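Local coordinates for protein pectate lyase 1 (PDB 1PXZ) that cleaves pectate by beta-elimination, though with low activity, probably with the help of a calcium ion, and is the major allergen of mountain cedar pollen, at residues L84-H89 and P106-R111; M155-N160 and V178-T183; M199-D204 and M213-A218; A233-V238 and G255-T260. One frame throughout, in Å; residues are numbered along the deposited sequence.

Contact 1: residues L84-H89 and P106-R111; sequences LYVAGH and PCLFMR
Leu84 opens the pairing of 84-89 with 106-111: its N-H runs almost straight to Cys107 O (3.0 Å, 171° at the hydrogen), and its own carbonyl takes the N-H of Phe109. Its side chain, with CG anti to the backbone N, lies alongside that of Leu108, and the two CD2 methyls meet at 3.6 Å. On the other face of the sheet Tyr85 turns its ring so that Phe109 CB sits over one side of it, 3.9 Å from the centroid, a CH-pi contact. The two rings themselves cross obliquely, planes 42° apart. Farther out, Arg111, bent at chi2 and chi3, brings NH2 to 3.0 Å from Tyr85 OH. Val86 N then closes the ladder on Phe109 O (2.9 Å), and Val86 CB packs against Met110 CG. Beyond this point the two segments diverge, and a water that donates to Val86 O and accepts from Arg111 N joins them. Cys107 is tied by a disulfide to Cys126, and helix 58-63 packs on Leu84. Parallel strands of successive coils, paired in register with like residues stacked on each other, are characteristic of the right-handed parallel beta-helix of pectate lyases.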
# COMPACT_ATOMS: atom_id res chain seq x y z
N LEU A 84 -15.72 -3.16 3.43
CA LEU A 84 -15.99 -3.45 2.03
C LEU A 84 -14.98 -4.48 1.54
O LEU A 84 -13.81 -4.12 1.44
CB LEU A 84 -15.87 -2.19 1.19
CG LEU A 84 -15.88 -2.37 -0.33
CD1 LEU A 84 -17.08 -3.20 -0.77
CD2 LEU A 84 -15.87 -1.02 -1.02
N TYR A 85 -15.46 -5.68 1.27
CA TYR A 85 -14.61 -6.70 0.66
C TYR A 85 -14.61 -6.52 -0.85
O TYR A 85 -15.68 -6.49 -1.47
CB TYR A 85 -15.10 -8.08 1.06
CG TYR A 85 -14.68 -8.36 2.48
CD1 TYR A 85 -13.43 -8.91 2.72
CD2 TYR A 85 -15.54 -8.07 3.53
CE1 TYR A 85 -13.02 -9.17 4.01
CE2 TYR A 85 -15.12 -8.33 4.82
CZ TYR A 85 -13.88 -8.88 5.05
OH TYR A 85 -13.47 -9.14 6.34
N VAL A 86 -13.42 -6.38 -1.41
CA VAL A 86 -13.23 -6.12 -2.83
C VAL A 86 -12.86 -7.43 -3.53
O VAL A 86 -11.84 -8.06 -3.20
CB VAL A 86 -12.15 -5.06 -3.12
CG1 VAL A 86 -11.98 -4.88 -4.63
CG2 VAL A 86 -12.46 -3.70 -2.50
N ALA A 87 -13.64 -7.88 -4.50
CA ALA A 87 -13.37 -9.14 -5.19
C ALA A 87 -12.12 -9.08 -6.05
O ALA A 87 -11.52 -8.03 -6.32
CB ALA A 87 -14.62 -9.48 -6.02
N GLY A 88 -11.66 -10.21 -6.59
CA GLY A 88 -10.47 -10.12 -7.45
C GLY A 88 -10.82 -9.57 -8.83
O GLY A 88 -12.01 -9.45 -9.15
N HIS A 89 -9.80 -9.23 -9.62
CA HIS A 89 -9.96 -8.66 -10.95
C HIS A 89 -10.80 -7.40 -10.90
O HIS A 89 -11.80 -7.21 -11.57
CB HIS A 89 -10.58 -9.70 -11.91
CG HIS A 89 -9.54 -10.78 -12.13
ND1 HIS A 89 -9.49 -11.94 -11.40
CD2 HIS A 89 -8.50 -10.81 -12.99
CE1 HIS A 89 -8.46 -12.67 -11.82
NE2 HIS A 89 -7.86 -12.00 -12.78
N PRO A 106 -15.80 1.90 8.36
CA PRO A 106 -14.75 0.96 7.96
C PRO A 106 -14.37 1.19 6.49
O PRO A 106 -15.07 1.89 5.78
CB PRO A 106 -15.37 -0.43 8.12
CG PRO A 106 -16.84 -0.20 8.21
CD PRO A 106 -17.08 1.22 8.61
N CYS A 107 -13.23 0.61 6.07
CA CYS A 107 -12.71 0.90 4.74
C CYS A 107 -12.52 -0.36 3.92
O CYS A 107 -13.46 -1.18 3.88
CB CYS A 107 -11.43 1.75 4.91
SG CYS A 107 -11.89 3.40 5.56
N LEU A 108 -11.38 -0.55 3.27
CA LEU A 108 -11.24 -1.54 2.22
C LEU A 108 -10.49 -2.80 2.66
O LEU A 108 -9.46 -2.72 3.33
CB LEU A 108 -10.48 -0.98 1.01
CG LEU A 108 -11.08 0.30 0.39
CD1 LEU A 108 -10.21 0.78 -0.76
CD2 LEU A 108 -12.52 0.04 -0.04
N PHE A 109 -11.06 -3.92 2.24
CA PHE A 109 -10.60 -5.23 2.65
C PHE A 109 -10.48 -6.15 1.43
O PHE A 109 -11.31 -6.15 0.55
CB PHE A 109 -11.56 -5.88 3.67
CG PHE A 109 -11.56 -5.19 5.03
CD1 PHE A 109 -12.18 -3.97 5.22
CD2 PHE A 109 -10.93 -5.79 6.11
CE1 PHE A 109 -12.18 -3.30 6.44
CE2 PHE A 109 -10.92 -5.14 7.34
CZ PHE A 109 -11.55 -3.93 7.50
N MET A 110 -9.40 -6.92 1.42
CA MET A 110 -9.24 -7.94 0.37
C MET A 110 -8.83 -9.25 1.04
O MET A 110 -7.88 -9.25 1.84
CB MET A 110 -8.19 -7.50 -0.65
CG MET A 110 -8.68 -6.38 -1.58
SD MET A 110 -7.27 -5.38 -2.10
CE MET A 110 -7.01 -4.42 -0.59
N ARG A 111 -9.55 -10.33 0.74
CA ARG A 111 -9.20 -11.58 1.42
C ARG A 111 -9.28 -12.74 0.43
O ARG A 111 -10.30 -12.98 -0.20
CB ARG A 111 -10.11 -11.84 2.62
CG ARG A 111 -9.81 -13.14 3.35
CD ARG A 111 -11.10 -13.79 3.81
NE ARG A 111 -11.85 -12.94 4.72
CZ ARG A 111 -13.16 -12.98 4.94
NH1 ARG A 111 -13.90 -13.87 4.30
NH2 ARG A 111 -13.71 -12.13 5.80
O HOH W 1 -11.96 -9.78 -0.79

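Contact 2: residues M155-N160 and V178-T183; sequences MRNVTN and VTLGST
The inner side of this pairing is close-packed. Met155 and Val178 point the same way into the core, and the methionine, bent at chi3 (-83°), presses CE against Val178 CG2 at 3.3 Å, tighter than a usual van der Waals contact. Just above, Met155 O is gripped twice by Thr179: along the C=O axis by the N-H (2.9 Å) and from above the carbonyl plane by OG1 at 3.3 Å. At the turn the buried Ser182 hydroxyl does double work. It donates to Thr179 O (2.7 Å), again from above the carbonyl plane, and accepts the N-H of Val158 at 3.1 Å in a nearly straight bond (176°). One serine thus links both backbones where the register slips by one residue. Thr179 O takes a second donor in Asn157 N (3.1 Å). The ladder resumes with Thr183 N on Val158 O and Asn160 N on Thr183 O.

The outer side is more open to solvent. Leu180 runs alongside Arg156, and its CD2 lies over one face of the guanidinium, 3.2 Å from NH1. Asn157 points away overall, though its CB still touches Leu180 O, and OD1 is hydrogen-bonded to Lys112 NZ. Two short parallel ladders with short loops between, just before the corner at Asn160 into the next sheet, are characteristic of stacked coils of the pectate lyase beta-helix.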
# COMPACT_ATOMS: atom_id res chain seq x y z
N MET A 155 -5.11 -6.46 3.55
CA MET A 155 -4.99 -7.58 2.62
C MET A 155 -4.65 -8.85 3.39
O MET A 155 -3.68 -8.86 4.15
CB MET A 155 -3.93 -7.32 1.55
CG MET A 155 -4.33 -6.24 0.54
SD MET A 155 -2.90 -5.72 -0.46
CE MET A 155 -2.25 -4.53 0.73
N ARG A 156 -5.47 -9.89 3.21
CA ARG A 156 -5.26 -11.18 3.85
C ARG A 156 -5.22 -12.25 2.77
O ARG A 156 -6.21 -12.41 2.04
CB ARG A 156 -6.36 -11.48 4.86
CG ARG A 156 -6.20 -12.75 5.66
CD ARG A 156 -7.35 -12.93 6.63
NE ARG A 156 -8.12 -14.14 6.53
CZ ARG A 156 -8.24 -15.11 5.65
NH1 ARG A 156 -7.56 -15.16 4.51
NH2 ARG A 156 -9.09 -16.11 5.90
N ASN A 157 -4.10 -12.95 2.64
CA ASN A 157 -4.03 -13.97 1.60
C ASN A 157 -4.34 -13.41 0.22
O ASN A 157 -5.12 -13.99 -0.52
CB ASN A 157 -5.05 -15.08 1.92
CG ASN A 157 -4.45 -16.44 1.61
OD1 ASN A 157 -4.73 -17.40 2.32
ND2 ASN A 157 -3.63 -16.49 0.57
N VAL A 158 -3.71 -12.28 -0.11
CA VAL A 158 -3.86 -11.63 -1.41
C VAL A 158 -2.63 -11.77 -2.29
O VAL A 158 -1.50 -11.64 -1.82
CB VAL A 158 -4.14 -10.12 -1.20
CG1 VAL A 158 -4.13 -9.40 -2.53
CG2 VAL A 158 -5.47 -9.97 -0.47
N THR A 159 -2.79 -12.01 -3.60
CA THR A 159 -1.59 -11.99 -4.45
C THR A 159 -1.84 -11.09 -5.65
O THR A 159 -2.96 -10.93 -6.15
CB THR A 159 -1.15 -13.38 -4.93
OG1 THR A 159 -2.15 -13.89 -5.83
CG2 THR A 159 -1.05 -14.38 -3.79
N ASN A 160 -0.78 -10.45 -6.11
CA ASN A 160 -0.88 -9.62 -7.31
C ASN A 160 -1.79 -8.44 -7.00
O ASN A 160 -2.91 -8.38 -7.49
CB ASN A 160 -1.42 -10.42 -8.50
CG ASN A 160 -0.39 -11.44 -8.96
OD1 ASN A 160 0.79 -11.12 -9.00
ND2 ASN A 160 -0.84 -12.64 -9.28
N VAL A 178 -0.78 -5.88 5.56
CA VAL A 178 -0.59 -6.99 4.62
C VAL A 178 -0.25 -8.22 5.43
O VAL A 178 0.74 -8.20 6.17
CB VAL A 178 0.50 -6.65 3.61
CG1 VAL A 178 0.74 -7.80 2.62
CG2 VAL A 178 0.14 -5.39 2.83
N THR A 179 -1.04 -9.27 5.38
CA THR A 179 -0.88 -10.43 6.22
C THR A 179 -1.26 -11.74 5.53
O THR A 179 -1.83 -11.77 4.44
CB THR A 179 -1.80 -10.38 7.47
OG1 THR A 179 -3.16 -10.39 7.01
CG2 THR A 179 -1.64 -9.11 8.28
N LEU A 180 -0.94 -12.82 6.25
CA LEU A 180 -1.35 -14.17 5.93
C LEU A 180 -1.01 -14.62 4.52
O LEU A 180 -1.92 -14.95 3.75
CB LEU A 180 -2.89 -14.33 6.08
CG LEU A 180 -3.36 -15.78 6.02
CD1 LEU A 180 -2.75 -16.57 7.18
CD2 LEU A 180 -4.88 -15.90 6.04
N GLY A 181 0.27 -14.67 4.17
CA GLY A 181 0.59 -15.25 2.88
C GLY A 181 0.38 -14.35 1.69
O GLY A 181 0.37 -14.79 0.54
N SER A 182 0.20 -13.05 1.93
CA SER A 182 0.08 -12.13 0.81
C SER A 182 1.43 -11.94 0.14
O SER A 182 2.45 -11.93 0.81
CB SER A 182 -0.45 -10.76 1.26
OG SER A 182 -1.75 -10.94 1.84
N THR A 183 1.40 -11.80 -1.18
CA THR A 183 2.70 -11.60 -1.84
C THR A 183 2.45 -11.07 -3.23
O THR A 183 1.29 -11.03 -3.68
CB THR A 183 3.49 -12.92 -1.80
OG1 THR A 183 4.84 -12.67 -2.21
CG2 THR A 183 2.88 -13.94 -2.75

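Contact 3: residues M199-D204 and M213-A218; sequences MLLGHD and MKVTVA
No hydrogen bond joins 199-204 to 213-218; they meet through side-chain packing, in one place against backbone, across the interior, with the strand axes 10.3 Å apart at closest and running at 155° to each other.

Two contacts are tip to tip. Met199 stays extended through chi1 and chi2, which carries SD across to Val217 CG2 at 4.0 Å. Leu201, with CG anti to the carbonyl carbon (chi1 -49°), sends CD1 to Val215 CG1, also at 4.0 Å, and the same methyl comes within 4.4 Å of Val217 CG2. Leu201 CD1 thus sits near both valines, which project from alternate positions of their strand.

The third contact is of side chain with backbone. Met213 reaches out with CG anti to its backbone N and bends at chi3 (65°), so that its thioether end lies against the peptide joining Leu201 and Gly202. CE is 3.5 Å from Leu201 O and 4.1 Å from Leu201 CB, while SD lies 4.1 Å from Gly202 N. Every residue that touches here is buried, and the packing is mainly apolar and at ordinary distances.

Around this layer, Ile187 of strand 185-195 touches Met199 and Val215, and Val178 of strand 174-179 touches Leu201. Val238 of strand 237-241 packs on both Leu201 and Val217, so the neighbouring coils close over the contact within the beta-helix interior.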
# COMPACT_ATOMS: atom_id res chain seq x y z
N MET A 199 2.36 1.17 8.12
CA MET A 199 2.29 0.02 7.22
C MET A 199 2.89 -1.22 7.89
O MET A 199 4.04 -1.17 8.31
CB MET A 199 3.04 0.38 5.94
CG MET A 199 3.16 -0.72 4.92
SD MET A 199 4.21 -0.23 3.55
CE MET A 199 3.72 1.45 3.26
N LEU A 200 2.10 -2.27 7.98
CA LEU A 200 2.43 -3.55 8.59
C LEU A 200 2.54 -4.58 7.48
O LEU A 200 1.54 -4.85 6.80
CB LEU A 200 1.36 -3.96 9.59
CG LEU A 200 1.79 -4.77 10.81
CD1 LEU A 200 3.02 -4.16 11.46
CD2 LEU A 200 0.65 -4.88 11.81
N LEU A 201 3.72 -5.13 7.25
CA LEU A 201 3.87 -6.20 6.26
C LEU A 201 4.23 -7.48 7.02
O LEU A 201 5.40 -7.71 7.36
CB LEU A 201 4.91 -5.84 5.22
CG LEU A 201 4.85 -4.48 4.54
CD1 LEU A 201 6.04 -4.23 3.62
CD2 LEU A 201 3.56 -4.34 3.73
N GLY A 202 3.26 -8.33 7.32
CA GLY A 202 3.42 -9.52 8.16
C GLY A 202 2.95 -9.20 9.58
O GLY A 202 3.51 -8.31 10.22
N HIS A 203 1.94 -9.89 10.08
CA HIS A 203 1.22 -9.58 11.29
C HIS A 203 1.70 -10.25 12.56
O HIS A 203 1.67 -9.61 13.63
CB HIS A 203 -0.27 -9.99 11.14
CG HIS A 203 -1.18 -9.00 11.80
ND1 HIS A 203 -1.84 -8.01 11.10
CD2 HIS A 203 -1.53 -8.84 13.10
CE1 HIS A 203 -2.56 -7.28 11.94
NE2 HIS A 203 -2.39 -7.76 13.16
N ASP A 204 2.12 -11.51 12.55
CA ASP A 204 2.57 -12.05 13.84
C ASP A 204 3.94 -12.72 13.72
O ASP A 204 4.35 -13.12 12.63
CB ASP A 204 1.55 -13.02 14.43
CG ASP A 204 0.60 -13.64 13.43
OD1 ASP A 204 1.06 -14.10 12.37
OD2 ASP A 204 -0.62 -13.68 13.72
N MET A 213 6.59 -13.87 1.54
CA MET A 213 6.04 -12.57 1.13
C MET A 213 7.07 -11.72 0.41
O MET A 213 8.19 -11.58 0.92
CB MET A 213 5.51 -11.85 2.36
CG MET A 213 5.05 -10.42 2.13
SD MET A 213 4.53 -9.69 3.71
CE MET A 213 6.09 -9.67 4.60
N LYS A 214 6.72 -11.17 -0.74
CA LYS A 214 7.57 -10.24 -1.46
C LYS A 214 6.80 -8.95 -1.75
O LYS A 214 5.73 -9.07 -2.36
CB LYS A 214 8.09 -10.85 -2.76
CG LYS A 214 8.88 -12.15 -2.51
CD LYS A 214 9.33 -12.71 -3.87
CE LYS A 214 10.52 -13.64 -3.72
NZ LYS A 214 10.20 -14.77 -2.80
N VAL A 215 7.33 -7.83 -1.29
CA VAL A 215 6.61 -6.55 -1.43
C VAL A 215 7.53 -5.43 -1.89
O VAL A 215 8.66 -5.34 -1.39
CB VAL A 215 5.97 -6.11 -0.11
CG1 VAL A 215 5.32 -4.74 -0.29
CG2 VAL A 215 4.94 -7.14 0.36
N THR A 216 7.05 -4.58 -2.81
CA THR A 216 7.82 -3.44 -3.30
C THR A 216 7.18 -2.17 -2.75
O THR A 216 5.96 -2.03 -2.93
CB THR A 216 7.86 -3.36 -4.84
OG1 THR A 216 8.49 -4.53 -5.38
CG2 THR A 216 8.70 -2.18 -5.33
N VAL A 217 7.99 -1.35 -2.08
CA VAL A 217 7.46 -0.06 -1.59
C VAL A 217 8.22 1.03 -2.32
O VAL A 217 9.40 1.21 -1.96
CB VAL A 217 7.62 0.06 -0.07
CG1 VAL A 217 7.16 1.44 0.43
CG2 VAL A 217 6.84 -1.05 0.63
N ALA A 218 7.60 1.70 -3.30
CA ALA A 218 8.35 2.64 -4.13
C ALA A 218 7.67 3.97 -4.45
O ALA A 218 6.48 4.02 -4.74
CB ALA A 218 8.67 1.93 -5.44

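Contact 4: residues A233-V238 and G255-T260; sequences ARYGLV and GSSNPT
Tyr235 and Ser257 set the geometry at the outer turn. The tyrosine ring, with CG anti to the carbonyl carbon (chi1 -76°), lies across the serine, whose CB stands over one ring face 3.7 Å from the centroid and only 15° off the normal, a CH-pi contact. Tyr235 OH is hydrogen-bonded to Asp205 O, and Tyr235 N makes a weak bond to Ser257 O. Arg234 leaves the same bend as a chain extended from CG to NE and passes the Ser256 hydroxyl, with CG 3.4 Å from OG. The polar ends find partners outside: Arg234 NH1 on Gly202 O, Ser256 OG on Arg232 NH1. Leu237 and Thr260, in contrast, run alongside each other in the same direction, with CD1 of the leucine 3.5 Å from CG2 of the threonine. Toward the interior, the Ala233 methyl meets Pro259 CB at 3.8 Å.

Backbone hydrogen bonds of parallel-strand type flank the turn: Ser256 N to Ala233 O before it, then Thr260 N to Gly236 O and Val238 N to Thr260 O (2.8 Å), both nearly along the C=O axis. A water donates to Tyr235 O and Asn258 O, spanning the loops. Gly255 CA, without a side chain, comes within 2.9 Å of Ala233 O. Residues 233-237 belong to an IgE-binding region, 230-237. Strand, turn and strand stacking on the next coil is the repeating pattern of the parallel beta-helix.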
# COMPACT_ATOMS: atom_id res chain seq x y z
N ALA A 233 8.17 -4.65 8.90
CA ALA A 233 8.09 -5.95 8.24
C ALA A 233 8.42 -7.13 9.14
O ALA A 233 9.18 -6.99 10.09
CB ALA A 233 9.08 -5.92 7.08
N ARG A 234 7.90 -8.31 8.83
CA ARG A 234 8.25 -9.57 9.48
C ARG A 234 8.47 -10.68 8.45
O ARG A 234 7.68 -10.74 7.50
CB ARG A 234 7.16 -10.09 10.39
CG ARG A 234 6.82 -9.33 11.64
CD ARG A 234 5.82 -10.14 12.48
NE ARG A 234 5.60 -9.48 13.76
CZ ARG A 234 4.78 -8.47 13.99
NH1 ARG A 234 4.02 -7.95 13.04
NH2 ARG A 234 4.70 -7.98 15.22
N TYR A 235 9.46 -11.54 8.64
CA TYR A 235 9.67 -12.76 7.87
C TYR A 235 9.99 -12.60 6.40
O TYR A 235 10.91 -13.26 5.88
CB TYR A 235 8.38 -13.61 7.94
CG TYR A 235 8.29 -14.29 9.29
CD1 TYR A 235 9.32 -15.14 9.66
CD2 TYR A 235 7.24 -14.09 10.17
CE1 TYR A 235 9.32 -15.78 10.87
CE2 TYR A 235 7.23 -14.74 11.41
CZ TYR A 235 8.27 -15.58 11.74
OH TYR A 235 8.30 -16.25 12.95
N GLY A 236 9.27 -11.81 5.61
CA GLY A 236 9.52 -11.87 4.17
C GLY A 236 10.54 -10.88 3.65
O GLY A 236 11.51 -10.50 4.30
N LEU A 237 10.33 -10.41 2.42
CA LEU A 237 11.27 -9.54 1.73
C LEU A 237 10.60 -8.25 1.33
O LEU A 237 9.53 -8.31 0.70
CB LEU A 237 11.75 -10.27 0.46
CG LEU A 237 12.53 -9.55 -0.62
CD1 LEU A 237 13.85 -9.03 -0.07
CD2 LEU A 237 12.79 -10.49 -1.79
N VAL A 238 11.21 -7.11 1.67
CA VAL A 238 10.62 -5.85 1.22
C VAL A 238 11.69 -5.00 0.54
O VAL A 238 12.72 -4.74 1.16
CB VAL A 238 10.02 -5.01 2.35
CG1 VAL A 238 9.20 -3.88 1.72
CG2 VAL A 238 9.17 -5.83 3.29
N GLY A 255 11.27 -3.81 12.00
CA GLY A 255 10.75 -5.15 11.74
C GLY A 255 11.23 -6.13 12.80
O GLY A 255 12.04 -5.80 13.67
N SER A 256 10.71 -7.35 12.68
CA SER A 256 11.02 -8.42 13.63
C SER A 256 10.97 -9.75 12.91
O SER A 256 10.51 -9.81 11.76
CB SER A 256 10.03 -8.42 14.80
OG SER A 256 8.69 -8.58 14.36
N SER A 257 11.48 -10.80 13.57
CA SER A 257 11.48 -12.11 12.93
C SER A 257 12.16 -12.08 11.56
O SER A 257 11.63 -12.57 10.57
CB SER A 257 10.05 -12.65 12.85
OG SER A 257 9.48 -12.75 14.15
N ASN A 258 13.35 -11.51 11.52
CA ASN A 258 14.25 -11.66 10.38
C ASN A 258 13.61 -11.33 9.05
O ASN A 258 13.59 -12.18 8.15
CB ASN A 258 14.77 -13.10 10.33
CG ASN A 258 15.82 -13.42 9.30
OD1 ASN A 258 15.96 -14.58 8.87
ND2 ASN A 258 16.60 -12.48 8.82
N PRO A 259 13.11 -10.13 8.85
CA PRO A 259 12.73 -9.75 7.48
C PRO A 259 14.00 -9.36 6.74
O PRO A 259 15.01 -8.97 7.36
CB PRO A 259 11.82 -8.53 7.72
CG PRO A 259 12.48 -7.88 8.90
CD PRO A 259 12.90 -9.03 9.80
N THR A 260 13.95 -9.47 5.43
CA THR A 260 14.96 -8.93 4.53
C THR A 260 14.46 -7.58 4.04
O THR A 260 13.42 -7.49 3.40
CB THR A 260 15.23 -9.89 3.34
OG1 THR A 260 15.71 -11.11 3.93
CG2 THR A 260 16.30 -9.33 2.42
O HOH W 2 12.52 -14.87 7.73

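All four contacts reach one eight-stranded parallel sheet, in chain order along the beta-helix axis, with contacts 1 and 4 farthest apart at about 25 Å between centres. Probable hydrogen bonds join neighbours: Met110 O with Arg156 N (2.8 Å) from contact 1 to 2, Val178 O with Gly202 N (2.8 Å) from 2 to 3, and Met213 O with Leu237 N (2.9 Å) from 3 to 4. Contacts 1, 2 and 4 pair adjacent coils; contact 3 spans the interior. Asp177, probably a calcium ligand, immediately precedes segment 178-183, its side chain about 3 Å from that of Thr179; the predicted active-site Arg229 lies about 5 Å from the Met199 side chain and 6 Å from that of Arg234.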